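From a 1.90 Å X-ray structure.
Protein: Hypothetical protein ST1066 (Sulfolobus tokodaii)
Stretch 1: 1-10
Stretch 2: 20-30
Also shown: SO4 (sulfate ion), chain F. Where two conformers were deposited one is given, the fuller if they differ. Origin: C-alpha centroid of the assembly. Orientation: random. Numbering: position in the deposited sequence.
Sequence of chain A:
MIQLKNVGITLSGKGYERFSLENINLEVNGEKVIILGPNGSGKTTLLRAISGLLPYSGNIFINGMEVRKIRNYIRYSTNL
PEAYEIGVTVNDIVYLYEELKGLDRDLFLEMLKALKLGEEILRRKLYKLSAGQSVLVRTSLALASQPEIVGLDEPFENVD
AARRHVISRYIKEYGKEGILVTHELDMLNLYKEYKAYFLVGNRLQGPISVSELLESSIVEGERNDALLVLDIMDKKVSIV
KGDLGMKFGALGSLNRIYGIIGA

Stretch 1 (1-10) MIQLKNVGIT
Stretch 2 20-30: SLENINLEVNG

Residues 1–10 and 20–30 pair as two antiparallel β-ribbon segments joined by a bulged corner, with backbone hydrogen bonds along their length, one face apolar and the opposite face, carrying Gln-3, Glu-27, Thr-10 and Ser-20, polar and partly charged; together they bury 904 Å².

Strand 2–5 runs against strand 24–28 at 165°, their axes approaching to 4.7 Å, and strand 7–10 against strand 20–22 at 176° and 4.5 Å; backbones are extended, phi -160 to -79° and psi 99 to 161°. Ile-2 pairs with Val-28 through Ile-2 N to Val-28 O (2.8 Å) and Val-28 N to Ile-2 O (2.9 Å). Leu-4 pairs with Leu-26 likewise, Leu-4 N to Leu-26 O at 2.8 Å and Leu-26 N to Leu-4 O at 3.1 Å. Between them lies the non-hydrogen-bonded pair Gln-3 and Glu-27, with CA atoms 4.5 Å apart.

Both stretches turn at asparagines with left-handed backbones, Asn-6 (phi/psi 60/52) and Asn-23 (55/43), a conformation asparagine tolerates well. The register shifts by one between Leu-4 and Val-7, and again between Val-7 and Ile-9. Val-7 N reaches Ile-24 O at 3.0 Å and Ile-24 N reaches Val-7 O at 2.9 Å. At the second bulge Gly-8 CA lies 3.0 Å from Leu-21 O; an ideal CB on Gly-8 would clash, 2.6 Å from Glu-22 OE1. Beyond it, Ile-9 N to Leu-21 O (3.0 Å) and Leu-21 N to Ile-9 O (2.9 Å) are more bent, at 145° and 148°, and Thr-10 (m) and Ser-20 (p) form a non-hydrogen-bonded pair, CA to CA 4.1 Å.

Side-chain hydrogen bonds tie the two corners together. Asn-23 (chi1 m) donates ND2 to OD1 of Asn-6 (chi1 t) at 2.9 Å, while Asn-25 (m) accepts Asn-6 N at its OD1, 2.8 Å away.

Ile-2 (m, t), Leu-4 (m, p), Val-7 (t), Ile-9 (chi1 -33°, chi2 t), Leu-21 (m, t), Ile-24 (m, m), Leu-26 (t, p) and Val-28 (t) are buried and share one face, where branched aliphatic chains fit. Leu-4 brings CD2 to 3.9 Å from CG2 of Ile-24, and Val-7 CB lies 4.2 Å from Ile-24 CB.

Among the polar side chains, Glu-27 (m, t) extends OE2 to a salt bridge with Lys-5 NZ (2.8 Å), reached by a curled m, m, m, t lysine, and accepts a longer bond from NE2 of Gln-3 (m, t) at 3.3 Å. Ser-20 OG donates to OE2 of Glu-22 (m, m) at 2.6 Å.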

# COMPACT_ATOMS: atom_id res chain seq x y z
N MET A 1 -11.07 11.15 3.53
CA MET A 1 -11.99 10.15 2.88
C MET A 1 -11.44 9.77 1.49
O MET A 1 -11.18 10.66 0.65
CB MET A 1 -13.39 10.72 2.72
CG MET A 1 -14.40 9.73 2.02
SD MET A 1 -14.83 8.19 2.97
CE MET A 1 -15.82 8.93 4.33
N ILE A 2 -11.27 8.47 1.25
CA ILE A 2 -10.95 7.98 -0.11
C ILE A 2 -12.11 7.08 -0.48
O ILE A 2 -12.49 6.19 0.30
CB ILE A 2 -9.64 7.11 -0.12
CG1 ILE A 2 -8.43 7.91 0.39
CG2 ILE A 2 -9.39 6.47 -1.50
CD1 ILE A 2 -7.22 7.02 0.75
N GLN A 3 -12.73 7.35 -1.63
CA GLN A 3 -13.83 6.49 -2.10
C GLN A 3 -13.47 5.95 -3.48
O GLN A 3 -13.23 6.75 -4.39
CB GLN A 3 -15.13 7.25 -2.27
CG GLN A 3 -15.71 7.87 -0.99
CD GLN A 3 -16.73 8.92 -1.35
OE1 GLN A 3 -16.39 10.11 -1.45
NE2 GLN A 3 -17.96 8.49 -1.62
N LEU A 4 -13.42 4.62 -3.62
CA LEU A 4 -13.36 4.00 -4.97
C LEU A 4 -14.74 3.52 -5.28
O LEU A 4 -15.32 2.69 -4.52
CB LEU A 4 -12.35 2.84 -5.05
CG LEU A 4 -10.85 3.18 -5.12
CD1 LEU A 4 -10.36 4.03 -3.94
CD2 LEU A 4 -10.04 1.89 -5.24
N LYS A 5 -15.35 4.06 -6.34
CA LYS A 5 -16.73 3.68 -6.68
C LYS A 5 -16.81 3.03 -8.06
O LYS A 5 -16.81 3.73 -9.07
CB LYS A 5 -17.72 4.87 -6.62
CG LYS A 5 -17.61 5.79 -5.39
CD LYS A 5 -17.92 5.09 -4.06
CE LYS A 5 -19.43 4.76 -3.87
NZ LYS A 5 -19.69 4.14 -2.52
N ASN A 6 -16.84 1.70 -8.06
CA ASN A 6 -16.92 0.87 -9.27
C ASN A 6 -15.70 1.12 -10.18
O ASN A 6 -15.84 1.41 -11.38
CB ASN A 6 -18.22 1.16 -10.05
CG ASN A 6 -18.50 0.10 -11.12
OD1 ASN A 6 -18.29 -1.09 -10.88
ND2 ASN A 6 -18.96 0.53 -12.28
N VAL A 7 -14.51 1.02 -9.60
CA VAL A 7 -13.27 1.25 -10.34
C VAL A 7 -12.89 0.01 -11.17
O VAL A 7 -13.00 -1.11 -10.69
CB VAL A 7 -12.12 1.65 -9.38
CG1 VAL A 7 -10.77 1.78 -10.14
CG2 VAL A 7 -12.49 3.00 -8.74
N GLY A 8 -12.45 0.24 -12.40
CA GLY A 8 -11.91 -0.87 -13.22
C GLY A 8 -10.58 -0.38 -13.76
O GLY A 8 -10.40 0.82 -14.04
N ILE A 9 -9.60 -1.27 -13.87
CA ILE A 9 -8.34 -0.90 -14.49
C ILE A 9 -7.78 -2.09 -15.24
O ILE A 9 -7.87 -3.22 -14.77
CB ILE A 9 -7.26 -0.43 -13.47
CG1 ILE A 9 -7.88 0.30 -12.26
CG2 ILE A 9 -6.23 0.43 -14.20
CD1 ILE A 9 -6.91 0.63 -11.16
N THR A 10 -7.23 -1.83 -16.42
CA THR A 10 -6.64 -2.91 -17.22
C THR A 10 -5.27 -3.25 -16.70
O THR A 10 -4.41 -2.35 -16.55
CB THR A 10 -6.56 -2.51 -18.68
OG1 THR A 10 -7.89 -2.32 -19.16
CG2 THR A 10 -5.82 -3.57 -19.53
N SER A 20 -8.43 -7.43 -16.57
CA SER A 20 -8.63 -6.21 -15.79
C SER A 20 -9.18 -6.52 -14.40
O SER A 20 -9.68 -7.60 -14.14
CB SER A 20 -9.57 -5.25 -16.51
OG SER A 20 -10.77 -5.90 -16.87
N LEU A 21 -9.03 -5.55 -13.50
CA LEU A 21 -9.78 -5.48 -12.26
C LEU A 21 -11.08 -4.78 -12.61
O LEU A 21 -11.08 -3.80 -13.38
CB LEU A 21 -9.03 -4.62 -11.24
CG LEU A 21 -7.70 -5.16 -10.72
CD1 LEU A 21 -7.05 -4.18 -9.76
CD2 LEU A 21 -8.01 -6.44 -9.99
N GLU A 22 -12.20 -5.27 -12.09
CA GLU A 22 -13.46 -4.58 -12.33
C GLU A 22 -14.23 -4.48 -11.01
O GLU A 22 -13.97 -5.26 -10.08
CB GLU A 22 -14.33 -5.30 -13.37
CG GLU A 22 -13.67 -5.49 -14.72
CD GLU A 22 -13.56 -4.22 -15.54
OE1 GLU A 22 -14.26 -3.22 -15.24
OE2 GLU A 22 -12.79 -4.24 -16.52
N ASN A 23 -15.15 -3.53 -10.95
CA ASN A 23 -16.08 -3.40 -9.83
C ASN A 23 -15.35 -3.30 -8.47
O ASN A 23 -15.73 -3.95 -7.47
CB ASN A 23 -17.08 -4.58 -9.84
CG ASN A 23 -17.68 -4.83 -11.21
OD1 ASN A 23 -17.54 -5.93 -11.78
ND2 ASN A 23 -18.33 -3.82 -11.76
N ILE A 24 -14.29 -2.51 -8.44
CA ILE A 24 -13.53 -2.35 -7.21
C ILE A 24 -14.19 -1.26 -6.41
O ILE A 24 -14.30 -0.11 -6.88
CB ILE A 24 -12.04 -2.02 -7.44
CG1 ILE A 24 -11.36 -3.14 -8.26
CG2 ILE A 24 -11.28 -1.74 -6.07
CD1 ILE A 24 -11.39 -4.59 -7.63
N ASN A 25 -14.62 -1.61 -5.19
CA ASN A 25 -15.27 -0.63 -4.31
C ASN A 25 -14.59 -0.58 -2.93
O ASN A 25 -14.25 -1.62 -2.35
CB ASN A 25 -16.73 -0.99 -4.13
CG ASN A 25 -17.53 -0.81 -5.38
OD1 ASN A 25 -17.80 0.31 -5.82
ND2 ASN A 25 -17.95 -1.94 -5.97
N LEU A 26 -14.33 0.62 -2.43
CA LEU A 26 -13.68 0.76 -1.14
C LEU A 26 -13.94 2.17 -0.58
O LEU A 26 -13.86 3.13 -1.34
CB LEU A 26 -12.15 0.57 -1.28
CG LEU A 26 -11.27 0.78 -0.05
CD1 LEU A 26 -11.52 -0.32 0.95
CD2 LEU A 26 -9.79 0.85 -0.40
N GLU A 27 -14.18 2.30 0.73
CA GLU A 27 -14.18 3.63 1.35
C GLU A 27 -13.26 3.55 2.54
O GLU A 27 -13.34 2.59 3.33
CB GLU A 27 -15.62 4.13 1.75
CG GLU A 27 -16.49 4.28 0.52
CD GLU A 27 -17.77 5.07 0.67
OE1 GLU A 27 -18.21 5.30 1.82
OE2 GLU A 27 -18.33 5.45 -0.41
N VAL A 28 -12.36 4.52 2.63
CA VAL A 28 -11.39 4.59 3.72
C VAL A 28 -11.50 5.97 4.35
O VAL A 28 -11.41 6.98 3.64
CB VAL A 28 -9.95 4.41 3.21
CG1 VAL A 28 -8.96 4.53 4.37
CG2 VAL A 28 -9.80 3.04 2.56
N ASN A 29 -11.68 6.03 5.66
CA ASN A 29 -11.61 7.34 6.31
C ASN A 29 -10.97 7.26 7.68
O ASN A 29 -11.32 6.36 8.45
CB ASN A 29 -12.98 7.99 6.40
CG ASN A 29 -13.94 7.25 7.28
OD1 ASN A 29 -14.53 6.26 6.86
ND2 ASN A 29 -14.14 7.75 8.51
N GLY A 30 -10.06 8.19 7.95
CA GLY A 30 -9.58 8.43 9.31
C GLY A 30 -8.60 7.39 9.81
O GLY A 30 -8.25 7.39 11.01
S SO4 F . -11.74 -0.66 -17.76
O1 SO4 F . -11.03 -2.01 -17.92
O2 SO4 F . -12.21 0.10 -19.00
O3 SO4 F . -12.94 -0.85 -16.93
O4 SO4 F . -10.80 0.19 -17.00
O HOH W 1 -19.23 -2.06 -8.63